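Local atomic coordinates of siderophore enterobactin esterase (Emericella nidulans, PDB entry 6GUO), a protein that hydrolyses the ester bonds of the bacterial siderophore enterobactin, releasing the siderophore's iron inside the fungal cell. Residues Asp105-Cys110 against Ile192-Arg197; Tyr56-Asn61 against Thr159-His164; Ala188-Trp193 against Asp256-Leu261. One frame throughout, in Å; residues are numbered along the deposited sequence.

In the fold
All three contacts lie in one alpha/beta-hydrolase domain. Contact 2 joins strands 52-58 and 156-164 in the middle of the sheet, its centre about 3 Å from the centre of the chain. Contacts 1 and 3 lie further out, each with its centre about 17 Å from that of contact 2 and about 12 Å from each other. They share Ile192 and Trp193. Along the chain, 105-110 falls between the two strands of contact 2, and 188-193 follows after them. Leu106 packs on Val58, and Gly163 O probably accepts a hydrogen bond from Ala188 N. The loops of contacts 1 and 3 are thus tied to strand ends that border the probable active site.

Contact 1 of 3, residues Asp105-Cys110 against Ile192-Arg197; sequences DLTPPC and IWWNNR
Thr107 and Trp194 face each other with their CA atoms 8.5 Å apart, and Cys110 CA lies 8.7 Å from Asn195 CA. The backbones are too far apart to pair. Side chains make the contact, mostly around the Trp194 indole. Trp194 CG is anti to the backbone N (chi1 -177°), which carries the ring toward the loop after helix 102-106. Thr107 lies across one face at about a right angle. Its CG2 makes a CH-pi contact 4.0 Å from the centroid of the five-membered ring of Trp194. Thr107 OG1 is hydrogen-bonded to Ser103 O and Gly129 N, which holds chi1 and so keeps CG2 over the ring. Asn195 CB lies on the opposite face. Pro108 meets the indole tip to tip, with CD 3.7 Å from Trp194 CZ3. Cys110 SG comes in obliquely, also 3.7 Å from Trp194 CZ3, as a sulfur-aromatic contact. The same SG is 3.4 Å from Asn195 ND2. The Asn195 amide bonds to His112 O and Ile114 N, and Tyr166 packs its ring against Trp194. Trp194 is thus packed between the loop after helix 102-106 and helix 166-177, beside the proline-rich turn that narrows the active site of this esterase.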
loop_
_atom_site.group_PDB
_atom_site.type_symbol
_atom_site.label_atom_id
_atom_site.label_comp_id
_atom_site.label_asym_id
_atom_site.label_seq_id
_atom_site.Cartn_x
_atom_site.Cartn_y
_atom_site.Cartn_z
ATOM N N ASP A 105 -3.471 -5.643 23.794
ATOM C CA ASP A 105 -3.119 -6.823 23.006
ATOM C C ASP A 105 -1.656 -6.889 22.572
ATOM O O ASP A 105 -1.105 -7.983 22.468
ATOM C CB ASP A 105 -4.008 -6.958 21.760
ATOM C CG ASP A 105 -5.404 -7.460 22.077
ATOM O OD1 ASP A 105 -6.340 -7.037 21.379
ATOM O OD2 ASP A 105 -5.579 -8.274 23.003
ATOM N N LEU A 106 -1.038 -5.735 22.329
ATOM C CA LEU A 106 0.280 -5.677 21.693
ATOM C C LEU A 106 1.462 -5.402 22.625
ATOM O O LEU A 106 2.607 -5.529 22.196
ATOM C CB LEU A 106 0.249 -4.635 20.561
ATOM C CG LEU A 106 -0.798 -4.900 19.471
ATOM C CD1 LEU A 106 -0.811 -3.770 18.451
ATOM C CD2 LEU A 106 -0.560 -6.235 18.779
ATOM N N THR A 107 1.210 -5.042 23.883
ATOM C CA THR A 107 2.292 -4.761 24.831
ATOM C C THR A 107 2.536 -5.953 25.756
ATOM O O THR A 107 1.579 -6.542 26.266
ATOM C CB THR A 107 2.002 -3.518 25.677
ATOM O OG1 THR A 107 0.726 -3.649 26.312
ATOM C CG2 THR A 107 2.018 -2.266 24.798
ATOM N N PRO A 108 3.816 -6.318 25.970
ATOM C CA PRO A 108 4.106 -7.482 26.807
ATOM C C PRO A 108 3.943 -7.212 28.302
ATOM O O PRO A 108 4.072 -6.063 28.738
ATOM C CB PRO A 108 5.562 -7.803 26.466
ATOM C CG PRO A 108 6.153 -6.504 26.054
ATOM C CD PRO A 108 5.043 -5.736 25.394
ATOM N N PRO A 109 3.646 -8.266 29.085
ATOM C CA PRO A 109 3.561 -8.094 30.529
ATOM C C PRO A 109 4.957 -7.877 31.101
ATOM O O PRO A 109 5.913 -8.515 30.652
ATOM C CB PRO A 109 2.959 -9.415 31.006
ATOM C CG PRO A 109 3.407 -10.411 30.002
ATOM C CD PRO A 109 3.533 -9.684 28.693
ATOM N N CYS A 110 5.061 -6.962 32.057
ATOM C CA CYS A 110 6.337 -6.561 32.645
ATOM C C CYS A 110 6.212 -6.517 34.160
ATOM O O CYS A 110 5.118 -6.313 34.692
ATOM C CB CYS A 110 6.748 -5.180 32.129
ATOM S SG CYS A 110 7.093 -5.101 30.354
ATOM N N ILE A 192 10.218 0.587 20.399
ATOM C CA ILE A 192 11.309 0.100 21.246
ATOM C C ILE A 192 11.376 0.925 22.535
ATOM O O ILE A 192 11.606 0.369 23.605
ATOM C CB ILE A 192 12.658 0.065 20.475
ATOM C CG1 ILE A 192 12.593 -1.035 19.404
ATOM C CG2 ILE A 192 13.838 -0.188 21.417
ATOM C CD1 ILE A 192 13.724 -1.031 18.397
ATOM N N TRP A 193 11.118 2.230 22.423
ATOM C CA TRP A 193 10.989 3.145 23.576
ATOM C C TRP A 193 10.066 2.681 24.711
ATOM O O TRP A 193 10.294 3.041 25.866
ATOM C CB TRP A 193 10.515 4.534 23.109
ATOM C CG TRP A 193 9.146 4.539 22.485
ATOM C CD1 TRP A 193 8.847 4.392 21.160
ATOM C CD2 TRP A 193 7.893 4.698 23.163
ATOM N NE1 TRP A 193 7.489 4.445 20.970
ATOM C CE2 TRP A 193 6.877 4.632 22.181
ATOM C CE3 TRP A 193 7.530 4.892 24.502
ATOM C CZ2 TRP A 193 5.519 4.755 22.498
ATOM C CZ3 TRP A 193 6.177 5.010 24.820
ATOM C CH2 TRP A 193 5.189 4.937 23.819
ATOM N N TRP A 194 9.029 1.912 24.376
ATOM C CA TRP A 194 7.954 1.573 25.316
ATOM C C TRP A 194 8.432 1.039 26.667
ATOM O O TRP A 194 9.280 0.148 26.733
ATOM C CB TRP A 194 6.972 0.578 24.686
ATOM C CG TRP A 194 5.827 0.262 25.592
ATOM C CD1 TRP A 194 4.714 1.020 25.802
ATOM C CD2 TRP A 194 5.700 -0.884 26.433
ATOM N NE1 TRP A 194 3.888 0.407 26.716
ATOM C CE2 TRP A 194 4.471 -0.763 27.120
ATOM C CE3 TRP A 194 6.500 -2.008 26.670
ATOM C CZ2 TRP A 194 4.026 -1.723 28.032
ATOM C CZ3 TRP A 194 6.058 -2.965 27.578
ATOM C CH2 TRP A 194 4.829 -2.815 28.245
ATOM N N ASN A 195 7.867 1.604 27.733
ATOM C CA ASN A 195 8.142 1.187 29.101
ATOM C C ASN A 195 9.640 1.164 29.411
ATOM O O ASN A 195 10.204 0.122 29.756
ATOM C CB ASN A 195 7.501 -0.182 29.365
ATOM C CG ASN A 195 7.529 -0.560 30.823
ATOM O OD1 ASN A 195 7.490 0.311 31.691
ATOM N ND2 ASN A 195 7.609 -1.861 31.105
ATOM N N ASN A 196 10.278 2.322 29.256
ATOM C CA ASN A 196 11.719 2.473 29.484
ATOM C C ASN A 196 12.528 1.407 28.725
ATOM O O ASN A 196 13.442 0.783 29.270
ATOM C CB ASN A 196 12.016 2.438 30.993
ATOM C CG ASN A 196 13.417 2.919 31.334
ATOM O OD1 ASN A 196 14.033 3.676 30.584
ATOM N ND2 ASN A 196 13.929 2.474 32.476
ATOM N N ARG A 197 12.154 1.198 27.463
ATOM C CA ARG A 197 12.808 0.233 26.578
ATOM C C ARG A 197 12.899 -1.186 27.144
ATOM O O ARG A 197 13.925 -1.854 27.012
ATOM C CB ARG A 197 14.183 0.753 26.161
ATOM C CG ARG A 197 14.106 2.023 25.338
ATOM C CD ARG A 197 15.463 2.373 24.768
ATOM N NE ARG A 197 16.398 2.686 25.843
ATOM C CZ ARG A 197 17.727 2.650 25.753
ATOM N NH1 ARG A 197 18.345 2.314 24.620
ATOM N NH2 ARG A 197 18.452 2.958 26.822
#

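Contact 2 of 3, residues Tyr56-Asn61 against Thr159-His164; sequences YLVDGN and TALFGH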
loop_
_atom_site.group_PDB
_atom_site.type_symbol
_atom_site.label_atom_id
_atom_site.label_comp_id
_atom_site.label_asym_id
_atom_site.label_seq_id
_atom_site.Cartn_x
_atom_site.Cartn_y
_atom_site.Cartn_z
ATOM N N TYR A 56 0.691 -13.071 8.789
ATOM C CA TYR A 56 -0.215 -12.689 9.862
ATOM C C TYR A 56 0.039 -11.225 10.200
ATOM O O TYR A 56 1.187 -10.819 10.381
ATOM C CB TYR A 56 -0.006 -13.599 11.083
ATOM C CG TYR A 56 -0.498 -15.005 10.829
ATOM C CD1 TYR A 56 -1.746 -15.421 11.286
ATOM C CD2 TYR A 56 0.266 -15.913 10.093
ATOM C CE1 TYR A 56 -2.218 -16.700 11.030
ATOM C CE2 TYR A 56 -0.199 -17.195 9.831
ATOM C CZ TYR A 56 -1.437 -17.585 10.308
ATOM O OH TYR A 56 -1.906 -18.850 10.048
ATOM N N LEU A 57 -1.033 -10.439 10.271
ATOM C CA LEU A 57 -0.944 -9.001 10.497
ATOM C C LEU A 57 -1.682 -8.620 11.776
ATOM O O LEU A 57 -2.846 -8.961 11.927
ATOM C CB LEU A 57 -1.578 -8.244 9.329
ATOM C CG LEU A 57 -1.232 -8.651 7.895
ATOM C CD1 LEU A 57 -2.144 -7.916 6.923
ATOM C CD2 LEU A 57 0.217 -8.349 7.590
ATOM N N VAL A 58 -1.008 -7.908 12.679
ATOM C CA VAL A 58 -1.700 -7.272 13.818
ATOM C C VAL A 58 -2.054 -5.838 13.419
ATOM O O VAL A 58 -1.536 -5.341 12.429
ATOM C CB VAL A 58 -0.911 -7.376 15.138
ATOM C CG1 VAL A 58 -0.751 -8.843 15.515
ATOM C CG2 VAL A 58 0.441 -6.671 15.073
ATOM N N ASP A 59 -2.953 -5.189 14.161
ATOM C CA ASP A 59 -3.709 -4.016 13.648
ATOM C C ASP A 59 -4.357 -4.374 12.313
ATOM O O ASP A 59 -4.260 -3.628 11.323
ATOM C CB ASP A 59 -2.836 -2.765 13.475
ATOM C CG ASP A 59 -2.316 -2.220 14.779
ATOM O OD1 ASP A 59 -3.094 -2.129 15.757
ATOM O OD2 ASP A 59 -1.130 -1.837 14.822
ATOM N N GLY A 60 -4.998 -5.535 12.292
ATOM C CA GLY A 60 -5.496 -6.143 11.060
ATOM C C GLY A 60 -6.351 -5.254 10.176
ATOM O O GLY A 60 -6.198 -5.266 8.950
ATOM N N ASN A 61 -7.226 -4.464 10.800
ATOM C CA ASN A 61 -8.153 -3.597 10.058
ATOM C C ASN A 61 -7.430 -2.533 9.229
ATOM O O ASN A 61 -7.980 -2.057 8.239
ATOM C CB ASN A 61 -9.152 -2.876 10.975
ATOM C CG ASN A 61 -9.808 -3.792 11.985
ATOM O OD1 ASN A 61 -9.238 -4.059 13.035
ATOM N ND2 ASN A 61 -11.022 -4.247 11.691
ATOM N N THR A 159 5.733 -18.940 7.342
ATOM C CA THR A 159 4.805 -18.039 8.030
ATOM C C THR A 159 5.526 -16.773 8.464
ATOM O O THR A 159 6.698 -16.812 8.847
ATOM C CB THR A 159 4.144 -18.694 9.257
ATOM O OG1 THR A 159 5.147 -19.074 10.206
ATOM C CG2 THR A 159 3.338 -19.912 8.831
ATOM N N ALA A 160 4.816 -15.651 8.395
ATOM C CA ALA A 160 5.367 -14.362 8.782
ATOM C C ALA A 160 4.406 -13.609 9.688
ATOM O O ALA A 160 3.188 -13.774 9.584
ATOM C CB ALA A 160 5.674 -13.531 7.550
ATOM N N LEU A 161 4.977 -12.792 10.568
ATOM C CA LEU A 161 4.233 -11.859 11.410
ATOM C C LEU A 161 4.690 -10.441 11.085
ATOM O O LEU A 161 5.883 -10.135 11.192
ATOM C CB LEU A 161 4.496 -12.145 12.888
ATOM C CG LEU A 161 3.842 -11.207 13.920
ATOM C CD1 LEU A 161 2.320 -11.256 13.849
ATOM C CD2 LEU A 161 4.334 -11.555 15.315
ATOM N N PHE A 162 3.736 -9.578 10.727
ATOM C CA PHE A 162 3.994 -8.153 10.537
ATOM C C PHE A 162 3.215 -7.340 11.553
ATOM O O PHE A 162 2.037 -7.587 11.776
ATOM C CB PHE A 162 3.596 -7.704 9.131
ATOM C CG PHE A 162 3.797 -6.229 8.884
ATOM C CD1 PHE A 162 4.917 -5.768 8.211
ATOM C CD2 PHE A 162 2.862 -5.294 9.333
ATOM C CE1 PHE A 162 5.104 -4.414 7.984
ATOM C CE2 PHE A 162 3.048 -3.939 9.112
ATOM C CZ PHE A 162 4.171 -3.500 8.438
ATOM N N GLY A 163 3.884 -6.347 12.127
ATOM C CA GLY A 163 3.242 -5.329 12.946
ATOM C C GLY A 163 3.972 -3.998 12.837
ATOM O O GLY A 163 5.180 -3.967 12.599
ATOM N N HIS A 164 3.217 -2.909 12.995
ATOM C CA HIS A 164 3.739 -1.543 12.991
ATOM C C HIS A 164 3.494 -0.878 14.348
ATOM O O HIS A 164 2.442 -1.084 14.953
ATOM C CB HIS A 164 3.080 -0.721 11.881
ATOM C CG HIS A 164 3.456 0.731 11.894
ATOM N ND1 HIS A 164 2.725 1.682 12.569
ATOM C CD2 HIS A 164 4.477 1.393 11.300
ATOM C CE1 HIS A 164 3.286 2.866 12.395
ATOM N NE2 HIS A 164 4.348 2.717 11.631
HETATM O O HOH W 1 0.474 -3.396 13.363
HETATM O O HOH W 2 -0.019 0.712 13.370
#
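Tyr56 and Leu161 pair as neighbours on parallel strands, their CA atoms 4.8 Å apart. The tight part of the contact is this strand pair. Tyr56 N bonds to Ala160 O at 2.7 Å, Phe162 N to Tyr56 O at 2.9 Å, and Val58 N to Phe162 O at 3.2 Å. The last two donors lie almost straight out from the carbonyl, while Tyr56 N is tilted 25° from the carbonyl plane of Ala160. Leu57 CD2 meets Phe162 CB on one face of the sheet, at 3.8 Å. Phe162 CG is anti to its backbone N (chi1 178°), and the ring leads away from Leu57 toward Leu186 and Ala188. On the other face Leu161 CD1 touches Tyr56 CB and Val58 CG1 more loosely. Val58 CG2 rests 3.8 Å from Gly163 CA, where there is no side chain.

Beyond Val58 the strands part, and water takes over. Water 1 accepts a bond from His164 N at 2.8 Å and lies within bonding distance of Val58 O and Asp59 OD2. Water 2 links Asp59 OD2 to His164 ND1. Asp59 OD1 forms a salt bridge with Arg102. Gly163 belongs to a GxSxG pattern, consistent with a nucleophile elbow at Ser165. The chemistry implies a strand pair held by backbone hydrogen bonds and flanked by mostly apolar side chains, ending in a polar, water-bridged cluster just before the probable nucleophile.

Contact 3 of 3, residues Ala188-Trp193 against Asp256-Leu261; sequences ASPSIW and DNCEEL
Ile192 and Asn257 come closest in backbone terms, with CA atoms 6.5 Å apart, where an irregular loop passes helix 254-268. The loop bends through an inverse gamma turn centred on Ser191, closed by a weak bond from Ile192 N to Pro190 O. Ile192 makes the largest share of the contact. Its CG1 lies anti to the carbonyl carbon (chi1 -69°), and the chain then extends, so that CD1 reaches the helix surface. There CD1 meets Leu261 CD2 at 3.6 Å, crossing it at a slant, and also approaches the Asn257 carbonyl. The other branch, CG2, runs alongside Asn257 in the opposite sense, 3.8 Å from its CB. Pro190 adds a second apolar point. The edge of its ring, at CD, touches Cys258 SG at 3.7 Å.

The polar part of the contact goes through water. Water 3 accepts from Trp193 N at 3.0 Å and from Asn257 ND2 at 2.9 Å, and it sits at the edge of the Trp193 ring, in its plane. Asn257 OD1 accepts a bond from Arg253, so both ends of the amide are held and its flip is fixed. Around this contact, Leu172 of helix 166-177 packs on Pro190, Ile192 and Leu261. Leu200 of helix 199-208 touches Ile192 and Leu261. From strand 219-225, Leu222 meets Pro190 and Phe224 meets Cys258. The loop that follows strand 184-188 is thus wedged between three helices and the neighbouring strand of the sheet.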
loop_
_atom_site.group_PDB
_atom_site.type_symbol
_atom_site.label_atom_id
_atom_site.label_comp_id
_atom_site.label_asym_id
_atom_site.label_seq_id
_atom_site.Cartn_x
_atom_site.Cartn_y
_atom_site.Cartn_z
ATOM N N ALA A 188 7.901 -3.154 11.909
ATOM C CA ALA A 188 7.920 -1.839 11.271
ATOM C C ALA A 188 7.730 -0.744 12.316
ATOM O O ALA A 188 6.770 -0.776 13.086
ATOM C CB ALA A 188 6.837 -1.771 10.210
ATOM N N SER A 189 8.663 0.208 12.359
ATOM C CA SER A 189 8.657 1.290 13.348
ATOM C C SER A 189 8.333 0.785 14.755
ATOM O O SER A 189 7.447 1.312 15.404
ATOM C CB SER A 189 7.645 2.361 12.931
ATOM O OG SER A 189 7.885 2.770 11.598
ATOM N N PRO A 190 9.044 -0.253 15.224
ATOM C CA PRO A 190 8.665 -0.866 16.499
ATOM C C PRO A 190 8.845 0.107 17.658
ATOM O O PRO A 190 9.835 0.843 17.694
ATOM C CB PRO A 190 9.639 -2.037 16.624
ATOM C CG PRO A 190 10.837 -1.596 15.854
ATOM C CD PRO A 190 10.272 -0.854 14.679
ATOM N N SER A 191 7.900 0.101 18.593
ATOM C CA SER A 191 7.925 1.014 19.736
ATOM C C SER A 191 8.944 0.555 20.783
ATOM O O SER A 191 8.590 0.211 21.917
ATOM C CB SER A 191 6.524 1.135 20.344
ATOM O OG SER A 191 5.592 1.525 19.356
ATOM N N ILE A 192 10.218 0.587 20.399
ATOM C CA ILE A 192 11.309 0.100 21.246
ATOM C C ILE A 192 11.376 0.925 22.535
ATOM O O ILE A 192 11.606 0.369 23.605
ATOM C CB ILE A 192 12.658 0.065 20.475
ATOM C CG1 ILE A 192 12.593 -1.035 19.404
ATOM C CG2 ILE A 192 13.838 -0.188 21.417
ATOM C CD1 ILE A 192 13.724 -1.031 18.397
ATOM N N TRP A 193 11.118 2.230 22.423
ATOM C CA TRP A 193 10.989 3.145 23.576
ATOM C C TRP A 193 10.066 2.681 24.711
ATOM O O TRP A 193 10.294 3.041 25.866
ATOM C CB TRP A 193 10.515 4.534 23.109
ATOM C CG TRP A 193 9.146 4.539 22.485
ATOM C CD1 TRP A 193 8.847 4.392 21.160
ATOM C CD2 TRP A 193 7.893 4.698 23.163
ATOM N NE1 TRP A 193 7.489 4.445 20.970
ATOM C CE2 TRP A 193 6.877 4.632 22.181
ATOM C CE3 TRP A 193 7.530 4.892 24.502
ATOM C CZ2 TRP A 193 5.519 4.755 22.498
ATOM C CZ3 TRP A 193 6.177 5.010 24.820
ATOM C CH2 TRP A 193 5.189 4.937 23.819
ATOM N N ASP A 256 17.388 5.765 15.932
ATOM C CA ASP A 256 18.559 5.253 16.651
ATOM C C ASP A 256 18.278 3.945 17.405
ATOM O O ASP A 256 19.132 3.055 17.416
ATOM C CB ASP A 256 19.145 6.311 17.604
ATOM C CG ASP A 256 19.801 7.483 16.869
ATOM O OD1 ASP A 256 20.249 7.324 15.712
ATOM O OD2 ASP A 256 19.880 8.578 17.460
ATOM N N ASN A 257 17.102 3.820 18.024
ATOM C CA ASN A 257 16.729 2.561 18.695
ATOM C C ASN A 257 16.706 1.383 17.710
ATOM O O ASN A 257 17.225 0.309 18.020
ATOM C CB ASN A 257 15.374 2.665 19.420
ATOM C CG ASN A 257 15.447 3.448 20.726
ATOM O OD1 ASN A 257 16.525 3.772 21.223
ATOM N ND2 ASN A 257 14.280 3.752 21.294
ATOM N N CYS A 258 16.121 1.591 16.529
ATOM C CA CYS A 258 16.096 0.556 15.488
ATOM C C CYS A 258 17.487 0.164 15.011
ATOM O O CYS A 258 17.806 -1.026 14.945
ATOM C CB CYS A 258 15.286 1.005 14.275
ATOM S SG CYS A 258 13.514 0.918 14.528
ATOM N N GLU A 259 18.294 1.168 14.666
ATOM C CA GLU A 259 19.656 0.933 14.166
ATOM C C GLU A 259 20.529 0.228 15.205
ATOM O O GLU A 259 21.301 -0.671 14.866
ATOM C CB GLU A 259 20.320 2.247 13.722
ATOM C CG GLU A 259 19.790 2.816 12.406
ATOM C CD GLU A 259 20.222 2.038 11.164
ATOM O OE1 GLU A 259 19.637 2.286 10.089
ATOM O OE2 GLU A 259 21.133 1.184 11.239
ATOM N N GLU A 260 20.394 0.628 16.467
ATOM C CA GLU A 260 21.153 0.001 17.556
ATOM C C GLU A 260 20.708 -1.432 17.827
ATOM O O GLU A 260 21.549 -2.299 18.065
ATOM C CB GLU A 260 21.089 0.845 18.832
ATOM C CG GLU A 260 22.032 2.038 18.786
ATOM C CD GLU A 260 21.648 3.153 19.733
ATOM O OE1 GLU A 260 20.985 2.887 20.760
ATOM O OE2 GLU A 260 22.011 4.315 19.447
ATOM N N LEU A 261 19.399 -1.682 17.781
ATOM C CA LEU A 261 18.880 -3.051 17.919
ATOM C C LEU A 261 19.364 -3.932 16.775
ATOM O O LEU A 261 19.791 -5.071 17.001
ATOM C CB LEU A 261 17.349 -3.070 17.976
ATOM C CG LEU A 261 16.696 -4.452 18.132
ATOM C CD1 LEU A 261 17.177 -5.154 19.395
ATOM C CD2 LEU A 261 15.183 -4.333 18.135
HETATM O O HOH W 3 11.836 3.445 19.738
#